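Local coordinates for possible transcriptional regulator, ArsR family protein (Rhodococcus sp. RHA1, PDB 3F6V), which probably binds DNA and regulates transcription as an ArsR-family winged-helix protein, possibly as a repressor linked to arsenical resistance, at residues A[101-104]-A[109-112]; A[60-65]-A[79-84]. One frame throughout, in Å; residues are numbered along the deposited sequence.

Contact 1 (A[101-104]-A[109-112])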
loop_
_atom_site.group_PDB
_atom_site.type_symbol
_atom_site.label_atom_id
_atom_site.label_comp_id
_atom_site.label_asym_id
_atom_site.label_seq_id
_atom_site.Cartn_x
_atom_site.Cartn_y
_atom_site.Cartn_z
ATOM N N VAL A 101 4.513 4.133 13.879
ATOM C CA VAL A 101 5.605 4.905 14.517
ATOM C C VAL A 101 5.122 5.364 15.877
ATOM O O VAL A 101 3.912 5.357 16.159
ATOM C CB VAL A 101 6.084 6.104 13.661
ATOM C CG1 VAL A 101 6.543 5.636 12.277
ATOM C CG2 VAL A 101 5.047 7.129 13.532
ATOM N N THR A 102 6.073 5.819 16.700
ATOM C CA THR A 102 5.789 6.194 18.088
ATOM C C THR A 102 6.549 7.492 18.353
ATOM O O THR A 102 7.728 7.563 18.020
ATOM C CB THR A 102 6.331 5.053 19.027
ATOM O OG1 THR A 102 5.771 3.785 18.589
ATOM C CG2 THR A 102 5.955 5.316 20.449
ATOM N N PRO A 103 5.879 8.484 18.937
ATOM C CA PRO A 103 6.526 9.781 19.218
ATOM C C PRO A 103 7.093 9.833 20.646
ATOM O O PRO A 103 6.612 9.146 21.547
ATOM C CB PRO A 103 5.344 10.767 19.122
ATOM C CG PRO A 103 4.189 9.956 19.646
ATOM C CD PRO A 103 4.409 8.544 19.164
ATOM N N ARG A 104 8.072 10.694 20.819
ATOM C CA ARG A 104 8.659 10.979 22.164
ATOM C C ARG A 104 9.086 12.424 22.141
ATOM O O ARG A 104 9.663 12.852 21.174
ATOM C CB ARG A 104 9.917 10.076 22.365
ATOM C CG ARG A 104 10.673 10.209 23.678
ATOM C CD ARG A 104 11.796 9.180 23.731
ATOM N NE ARG A 104 12.931 9.494 22.829
ATOM C CZ ARG A 104 13.971 10.271 23.161
ATOM N NH1 ARG A 104 14.022 10.832 24.362
ATOM N NH2 ARG A 104 14.965 10.497 22.297
ATOM N N PHE A 109 12.753 19.006 20.918
ATOM C CA PHE A 109 12.720 18.073 19.786
ATOM C C PHE A 109 11.599 17.067 19.944
ATOM O O PHE A 109 11.290 16.636 21.049
ATOM C CB PHE A 109 14.019 17.271 19.697
ATOM C CG PHE A 109 15.236 18.100 19.485
ATOM C CD1 PHE A 109 15.536 18.587 18.229
ATOM C CD2 PHE A 109 16.078 18.390 20.550
ATOM C CE1 PHE A 109 16.671 19.370 18.032
ATOM C CE2 PHE A 109 17.209 19.147 20.363
ATOM C CZ PHE A 109 17.485 19.654 19.103
ATOM N N ARG A 110 11.015 16.674 18.835
ATOM C CA ARG A 110 10.055 15.602 18.883
ATOM C C ARG A 110 10.762 14.543 18.075
ATOM O O ARG A 110 11.295 14.824 16.994
ATOM C CB ARG A 110 8.766 16.008 18.203
ATOM C CG ARG A 110 7.689 14.968 18.266
ATOM C CD ARG A 110 6.368 15.648 18.072
ATOM N NE ARG A 110 5.220 14.752 18.022
ATOM C CZ ARG A 110 4.540 14.338 19.086
ATOM N NH1 ARG A 110 4.910 14.705 20.306
ATOM N NH2 ARG A 110 3.491 13.549 18.925
ATOM N N TYR A 111 10.771 13.338 18.620
ATOM C CA TYR A 111 11.409 12.182 18.001
ATOM C C TYR A 111 10.383 11.139 17.603
ATOM O O TYR A 111 9.395 10.938 18.320
ATOM C CB TYR A 111 12.342 11.523 18.999
ATOM C CG TYR A 111 13.566 12.334 19.347
ATOM C CD1 TYR A 111 14.736 12.261 18.595
ATOM C CD2 TYR A 111 13.537 13.183 20.438
ATOM C CE1 TYR A 111 15.898 12.976 18.960
ATOM C CE2 TYR A 111 14.650 13.935 20.794
ATOM C CZ TYR A 111 15.804 13.834 20.065
ATOM O OH TYR A 111 16.911 14.604 20.442
ATOM N N TYR A 112 10.626 10.477 16.478
ATOM C CA TYR A 112 9.778 9.358 16.031
ATOM C C TYR A 112 10.634 8.131 15.841
ATOM O O TYR A 112 11.781 8.219 15.442
ATOM C CB TYR A 112 9.087 9.717 14.719
ATOM C CG TYR A 112 7.874 10.589 14.956
ATOM C CD1 TYR A 112 6.639 10.023 15.300
ATOM C CD2 TYR A 112 7.977 11.967 14.900
ATOM C CE1 TYR A 112 5.542 10.809 15.575
ATOM C CE2 TYR A 112 6.856 12.805 15.159
ATOM C CZ TYR A 112 5.653 12.204 15.529
ATOM O OH TYR A 112 4.542 12.974 15.775
#
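Arg-104 lies beside Tyr-111, its antiparallel partner, and their side chains run the same way. Arg-104 CG stands anti to the backbone N, and the chain bends at chi3, 72°. The bend helps lay the guanidinium flat over one face of the ring, with the planes 17° apart. The stack is off-centre, a cation-pi contact with Arg-104 CZ 4.5 Å from the centroid of the Tyr-111 ring. Arg-104 NH2 comes closest, 3.6 Å from Tyr-111 CD2. Arg-104 NE has a second partner, a salt bridge to Glu-71. The two backbones exchange a pair of hydrogen bonds. The bond from Tyr-111 N to Arg-104 O is 2.8 Å long and nearly straight. Arg-104 N to Tyr-111 O is more bent, 144° at the hydrogen.

On the other face of the sheet, Pro-103 CB packs 3.6 Å from Tyr-112 CE1. Arg-110 has two conformers, so its contacts are less certain. In one, its guanidinium turns a face to Pro-103 CB, and Arg-110 NE donates to Tyr-112 OH at 2.9 Å. Val-101 and Tyr-112 touch each other and both pack on helix 85-97. This is the beta hairpin of strands 101-106 and 109-114, the wing of the winged helix-turn-helix fold.

Contact 2 (A[60-65]-A[79-84])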
loop_
_atom_site.group_PDB
_atom_site.type_symbol
_atom_site.label_atom_id
_atom_site.label_comp_id
_atom_site.label_asym_id
_atom_site.label_seq_id
_atom_site.Cartn_x
_atom_site.Cartn_y
_atom_site.Cartn_z
ATOM N N ARG A 60 5.213 8.475 3.096
ATOM C CA ARG A 60 5.233 7.619 4.257
ATOM C C ARG A 60 6.150 6.395 4.083
ATOM O O ARG A 60 6.804 5.992 5.041
ATOM C CB ARG A 60 3.810 7.240 4.667
ATOM C CG ARG A 60 3.061 8.456 5.099
ATOM C CD ARG A 60 1.744 8.159 5.797
ATOM N NE ARG A 60 0.591 7.911 4.942
ATOM C CZ ARG A 60 -0.333 8.817 4.621
ATOM N NH1 ARG A 60 -0.203 10.093 4.956
ATOM N NH2 ARG A 60 -1.366 8.443 3.894
ATOM N N ARG A 61 6.196 5.773 2.894
ATOM C CA ARG A 61 7.130 4.650 2.685
ATOM C C ARG A 61 8.544 5.077 2.959
ATOM O O ARG A 61 9.305 4.337 3.624
ATOM C CB ARG A 61 7.083 4.081 1.264
ATOM C CG ARG A 61 5.733 3.453 0.964
ATOM C CD ARG A 61 5.770 2.533 -0.232
ATOM N NE ARG A 61 6.345 3.026 -1.448
ATOM C CZ ARG A 61 5.660 3.333 -2.569
ATOM N NH1 ARG A 61 4.332 3.390 -2.593
ATOM N NH2 ARG A 61 6.311 3.600 -3.667
ATOM N N ARG A 62 8.896 6.248 2.426
ATOM C CA ARG A 62 10.285 6.711 2.591
ATOM C C ARG A 62 10.551 7.067 4.058
ATOM O O ARG A 62 11.629 6.782 4.563
ATOM C CB ARG A 62 10.555 7.923 1.698
ATOM C CG ARG A 62 11.986 8.415 1.743
ATOM C CD ARG A 62 12.970 7.378 1.237
ATOM N NE ARG A 62 14.355 7.833 1.355
ATOM C CZ ARG A 62 15.360 7.048 1.740
ATOM N NH1 ARG A 62 15.145 5.757 2.049
ATOM N NH2 ARG A 62 16.582 7.555 1.814
ATOM N N LEU A 63 9.565 7.649 4.745
ATOM C CA LEU A 63 9.776 7.981 6.164
ATOM C C LEU A 63 10.015 6.692 6.963
ATOM O O LEU A 63 10.891 6.639 7.833
ATOM C CB LEU A 63 8.579 8.709 6.746
ATOM C CG LEU A 63 8.443 10.177 6.354
ATOM C CD1 LEU A 63 7.062 10.723 6.652
ATOM C CD2 LEU A 63 9.505 11.017 7.097
ATOM N N VAL A 64 9.252 5.635 6.665
ATOM C CA VAL A 64 9.459 4.362 7.337
ATOM C C VAL A 64 10.882 3.830 7.061
ATOM O O VAL A 64 11.553 3.361 7.997
ATOM C CB VAL A 64 8.320 3.352 6.918
ATOM C CG1 VAL A 64 8.708 1.927 7.235
ATOM C CG2 VAL A 64 7.009 3.753 7.623
ATOM N N GLN A 65 11.333 3.886 5.795
ATOM C CA GLN A 65 12.722 3.477 5.486
ATOM C C GLN A 65 13.747 4.293 6.245
ATOM O O GLN A 65 14.674 3.711 6.827
ATOM C CB GLN A 65 12.987 3.626 4.022
ATOM C CG GLN A 65 12.211 2.600 3.193
ATOM C CD GLN A 65 12.572 2.722 1.760
ATOM O OE1 GLN A 65 12.839 3.848 1.278
ATOM N NE2 GLN A 65 12.604 1.587 1.044
ATOM N N ALA A 79 14.198 16.987 6.331
ATOM C CA ALA A 79 15.321 17.443 5.479
ATOM C C ALA A 79 15.625 16.534 4.305
ATOM O O ALA A 79 16.349 16.885 3.383
ATOM C CB ALA A 79 16.573 17.629 6.330
ATOM N N HIS A 80 15.047 15.344 4.313
ATOM C CA HIS A 80 15.147 14.439 3.158
ATOM C C HIS A 80 14.112 14.653 2.028
ATOM O O HIS A 80 14.108 13.914 1.028
ATOM C CB HIS A 80 15.011 12.999 3.649
ATOM C CG HIS A 80 16.214 12.484 4.367
ATOM N ND1 HIS A 80 16.363 12.590 5.733
ATOM C CD2 HIS A 80 17.311 11.824 3.918
ATOM C CE1 HIS A 80 17.499 12.022 6.099
ATOM N NE2 HIS A 80 18.100 11.563 5.016
ATOM N N PHE A 81 13.206 15.609 2.206
ATOM C CA PHE A 81 12.124 15.832 1.249
ATOM C C PHE A 81 11.982 17.312 0.892
ATOM O O PHE A 81 12.252 18.171 1.746
ATOM C CB PHE A 81 10.783 15.402 1.838
ATOM C CG PHE A 81 10.751 13.998 2.329
ATOM C CD1 PHE A 81 11.137 13.716 3.635
ATOM C CD2 PHE A 81 10.259 12.966 1.519
ATOM C CE1 PHE A 81 11.097 12.417 4.126
ATOM C CE2 PHE A 81 10.218 11.660 2.003
ATOM C CZ PHE A 81 10.627 11.392 3.297
ATOM N N PRO A 82 11.505 17.607 -0.334
ATOM C CA PRO A 82 11.090 18.983 -0.650
ATOM C C PRO A 82 9.922 19.522 0.210
ATOM O O PRO A 82 9.782 20.740 0.362
ATOM C CB PRO A 82 10.708 18.922 -2.146
ATOM C CG PRO A 82 10.566 17.487 -2.497
ATOM C CD PRO A 82 11.431 16.721 -1.514
ATOM N N ALA A 83 9.095 18.636 0.767
ATOM C CA ALA A 83 7.950 19.050 1.577
ATOM C C ALA A 83 8.374 19.706 2.896
ATOM O O ALA A 83 9.446 19.426 3.418
ATOM C CB ALA A 83 7.039 17.864 1.848
ATOM N N SER A 84 7.504 20.554 3.428
ATOM C CA SER A 84 7.769 21.281 4.675
ATOM C C SER A 84 7.821 20.386 5.900
ATOM O O SER A 84 7.325 19.246 5.875
ATOM C CB SER A 84 6.686 22.336 4.887
ATOM O OG SER A 84 5.498 21.724 5.337
#
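Phe-81 puts the far end of its ring against Arg-62 and Leu-63. It belongs to the turn between helices 74-78 and 85-97, the two helices of the helix-turn-helix in this winged-helix fold. Its partners sit on the preceding helix 58-66. The contact is small and largely apolar, with 166 Å² buried in all.

Phe-81 CG stands anti to its own carbonyl carbon (chi1 -55°), and the ring reaches from the turn toward the helix. CE1, CZ and CE2 do the touching. Arg-62 and Leu-63 are neighbours in sequence and meet different parts of this end. Leu-63 crosses the ring obliquely. Its CD2 lies 3.6 Å from Phe-81 CE1, and its CG is 3.9 Å from Phe-81 CZ. Arg-62 also comes in obliquely, but at CZ and CE2. It uses the aliphatic base of its chain: Arg-62 CB is 3.8 Å from Phe-81 CE2.

The guanidinium does not stack on the ring; the two planes are 60° apart. The Arg-62 chain bends at chi2, 63°, and its charged end runs forward along its own helix to Gln-65. This leaves the methylenes against the aromatic ring.

Other residues also pack on Phe-81. Thr-59 and Leu-66 of helix 58-66 touch it, and Ile-88 of helix 85-97 packs on both Phe-81 and Leu-63. Further along the turn, Ser-84 is the N-cap of helix 85-97, and its OG accepts from the backbone N of Ala-87. Gln-65 NE2 hydrogen-bonds to the carbonyl O of Phe-129 of the second subunit. Gln-65 OE1 accepts from Arg-62 NH1 at 3.1 Å, with the donor well above the carbonyl plane.

Arg-62 CG, 3.6 Å from Phe-81 CZ, comes as near to the ring as Leu-63 CD2 does.

Contact 2 closes before contact 1 opens along the chain. Their centres are 15 Å apart and their nearest atoms about 5 Å apart, so they do not touch. Helix 85-97 joins them. Leu-63 and Phe-81 of contact 2 pack on its Ile-88, while Tyr-112 of contact 1 packs on its Leu-92 and Thr-96. Contact 2 thus sets the turn before this helix against helix 58-66. Contact 1 pairs the two strands of the wing, and its Tyr-112 rests on the helix. In the ArsR family such a helix and wing usually face DNA. The second subunit reaches only contact 2. A magnesium ion lies about 7 Å from the Thr-102 side chain of contact 1.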